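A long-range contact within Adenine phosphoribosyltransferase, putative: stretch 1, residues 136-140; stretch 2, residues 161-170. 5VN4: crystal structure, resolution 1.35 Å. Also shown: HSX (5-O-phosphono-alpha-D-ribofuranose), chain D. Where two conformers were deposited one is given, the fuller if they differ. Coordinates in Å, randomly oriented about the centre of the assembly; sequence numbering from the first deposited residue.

Stretch 1, residues 136-140: CMTVR
Stretch 2, residues 161-170: GTMLAGVQLV

Stretch 2 is helical from Gly161 through Val170, and the helix runs on beyond the stretch. Its phi values lie between -72° and -58° and its psi values between -46° and -38°, and six i to i-4 backbone hydrogen bonds confirm the assignment, from Ala165 N to Gly161 O at 3.2 Å through Val167 N to Met163 O at 2.8 Å to Val170 N to Gly166 O at 2.9 Å. Stretch 1 is extended: phi/psi is -127/165 at Cys136, -94/152 at Met137, -135/160 at Thr138, -145/149 at Val139 and -67/130 at Arg140, with Thr138 to Arg140 in a strand.

The register is set by two CA pairs, Met137 CA to Ala165 CA at 6.2 Å and Val139 CA to Leu169 CA at 7.0 Å. Two residues along stretch 1 thus match four along the helix, about one turn, and sequence numbers rise in the same sense on both segments. No hydrogen bond crosses between them; packing alone joins the stretches, burying 246 Å² summed over both sides.

The alternation of an extended chain decides which residues of stretch 1 take part. The CA-to-CB bonds of Met137 and Val139 point toward the helix, while that of Thr138 points away, leaving its backbone to make the contact: Thr138 C lies 3.9 Å from Leu169 CD1. On the helix, Ala165 and Leu169, one turn apart, both point toward stretch 1.

Met137 adopts chi1 -70° (m), chi2 -65° (m) and chi3 177° (t), which carries its side chain along the helix toward the N-terminal end of stretch 2. Its CG packs 3.9 Å from Ala165 CB, and its CE reaches to 4.3 Å from Thr162 CG2.

Leu169, with chi1 -65° (m) and chi2 170° (t), has the largest covered area, 81 Å² against 73 Å² for Met137. Its CD1 is 4.0 Å from Met137 CB and 3.9 Å from Met137 O, so this methyl meets both side chain and backbone. Val139, at chi1 73° (p), adds a contact from CG1 to Leu169 CB at 4.1 Å.

Thr162, at chi1 -57° (m), links the packing to the ligand. While CG2 faces Met137 CE, Thr162 OG1 donates a hydrogen bond to HSX O1X at 2.6 Å, and Thr162 N donates another to the same phosphate oxygen, HSX O1X, at 2.9 Å with an N-H...O angle of 153°.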

# COMPACT_ATOMS: atom_id res chain seq x y z
N CYS A 136 -8.22 -2.85 -16.00
CA CYS A 136 -8.26 -1.40 -15.97
C CYS A 136 -8.01 -0.95 -14.54
O CYS A 136 -8.09 -1.74 -13.59
CB CYS A 136 -9.63 -0.86 -16.42
SG CYS A 136 -10.20 -1.43 -18.03
N MET A 137 -7.70 0.34 -14.38
CA MET A 137 -7.69 0.96 -13.06
C MET A 137 -9.04 1.62 -12.79
O MET A 137 -9.74 2.04 -13.71
CB MET A 137 -6.59 2.02 -12.96
CG MET A 137 -5.18 1.44 -12.94
SD MET A 137 -4.89 0.44 -11.46
CE MET A 137 -3.23 -0.15 -11.78
N THR A 138 -9.39 1.70 -11.51
CA THR A 138 -10.66 2.28 -11.09
C THR A 138 -10.43 3.22 -9.91
O THR A 138 -9.43 3.13 -9.20
CB THR A 138 -11.70 1.21 -10.72
OG1 THR A 138 -11.20 0.42 -9.64
CG2 THR A 138 -12.01 0.31 -11.91
N VAL A 139 -11.40 4.11 -9.71
CA VAL A 139 -11.40 5.03 -8.57
C VAL A 139 -12.84 5.24 -8.14
O VAL A 139 -13.77 5.17 -8.95
CB VAL A 139 -10.69 6.36 -8.92
CG1 VAL A 139 -11.54 7.22 -9.86
CG2 VAL A 139 -10.28 7.11 -7.67
N ARG A 140 -13.04 5.47 -6.84
CA ARG A 140 -14.38 5.66 -6.31
C ARG A 140 -14.96 6.97 -6.84
O ARG A 140 -14.31 8.01 -6.77
CB ARG A 140 -14.31 5.73 -4.78
CG ARG A 140 -15.60 5.44 -4.04
CD ARG A 140 -15.38 5.44 -2.53
NE ARG A 140 -14.96 6.76 -2.04
CZ ARG A 140 -15.80 7.78 -1.85
NH1 ARG A 140 -17.10 7.63 -2.08
NH2 ARG A 140 -15.34 8.94 -1.41
N GLY A 161 2.37 3.82 -18.87
CA GLY A 161 1.03 3.29 -19.07
C GLY A 161 0.18 3.35 -17.82
O GLY A 161 -1.01 3.69 -17.88
N THR A 162 0.75 3.02 -16.67
CA THR A 162 -0.03 3.09 -15.44
C THR A 162 -0.43 4.52 -15.15
O THR A 162 -1.60 4.80 -14.84
CB THR A 162 0.77 2.48 -14.27
OG1 THR A 162 1.12 1.13 -14.61
CG2 THR A 162 -0.06 2.49 -12.98
N MET A 163 0.50 5.46 -15.28
CA MET A 163 0.16 6.86 -15.05
C MET A 163 -0.93 7.33 -16.00
O MET A 163 -1.80 8.11 -15.59
CB MET A 163 1.40 7.76 -15.14
CG MET A 163 2.20 7.85 -13.86
SD MET A 163 1.24 8.60 -12.52
CE MET A 163 2.27 8.08 -11.13
N LEU A 164 -0.91 6.88 -17.26
CA LEU A 164 -1.96 7.24 -18.20
C LEU A 164 -3.33 6.83 -17.68
O LEU A 164 -4.30 7.59 -17.80
CB LEU A 164 -1.68 6.59 -19.56
CG LEU A 164 -2.79 6.77 -20.61
CD1 LEU A 164 -3.01 8.25 -20.94
CD2 LEU A 164 -2.49 5.96 -21.87
N ALA A 165 -3.44 5.63 -17.11
CA ALA A 165 -4.71 5.20 -16.54
C ALA A 165 -5.16 6.15 -15.43
O ALA A 165 -6.35 6.50 -15.34
CB ALA A 165 -4.58 3.77 -16.02
N GLY A 166 -4.23 6.59 -14.58
CA GLY A 166 -4.57 7.56 -13.56
C GLY A 166 -4.99 8.90 -14.15
O GLY A 166 -5.96 9.51 -13.68
N VAL A 167 -4.29 9.35 -15.19
CA VAL A 167 -4.66 10.60 -15.86
C VAL A 167 -6.08 10.51 -16.41
O VAL A 167 -6.86 11.46 -16.30
CB VAL A 167 -3.64 10.96 -16.96
CG1 VAL A 167 -4.11 12.15 -17.79
CG2 VAL A 167 -2.27 11.25 -16.34
N GLN A 168 -6.43 9.37 -17.01
CA GLN A 168 -7.79 9.18 -17.52
C GLN A 168 -8.83 9.32 -16.41
O GLN A 168 -9.88 9.94 -16.61
CB GLN A 168 -7.91 7.83 -18.21
CG GLN A 168 -7.10 7.76 -19.50
CD GLN A 168 -6.93 6.36 -20.05
OE1 GLN A 168 -7.17 5.37 -19.36
NE2 GLN A 168 -6.50 6.26 -21.31
N LEU A 169 -8.54 8.78 -15.22
CA LEU A 169 -9.48 8.86 -14.11
C LEU A 169 -9.57 10.27 -13.55
O LEU A 169 -10.66 10.73 -13.18
CB LEU A 169 -9.08 7.85 -13.03
CG LEU A 169 -9.16 6.38 -13.45
CD1 LEU A 169 -8.52 5.50 -12.39
CD2 LEU A 169 -10.61 5.96 -13.71
N VAL A 170 -8.44 10.98 -13.47
CA VAL A 170 -8.47 12.38 -13.05
C VAL A 170 -9.28 13.20 -14.04
O VAL A 170 -10.13 14.02 -13.65
CB VAL A 170 -7.03 12.92 -12.90
CG1 VAL A 170 -7.03 14.42 -12.67
CG2 VAL A 170 -6.30 12.19 -11.78
C1 HSX D . 4.44 -1.53 -11.69
O4 HSX D . 4.25 -0.96 -12.99
C2 HSX D . 4.82 -0.33 -10.83
O2 HSX D . 4.56 -0.56 -9.44
C3 HSX D . 4.00 0.78 -11.44
O3 HSX D . 2.63 0.71 -10.99
C4 HSX D . 4.03 0.45 -12.92
C5 HSX D . 5.12 1.20 -13.68
O5 HSX D . 5.22 0.72 -15.02
P' HSX D . 4.63 1.57 -16.27
O1X HSX D . 3.11 1.45 -16.25
O2X HSX D . 5.11 2.98 -16.11
O3X HSX D . 5.26 0.87 -17.46
O1 HSX D . 3.21 -2.10 -11.22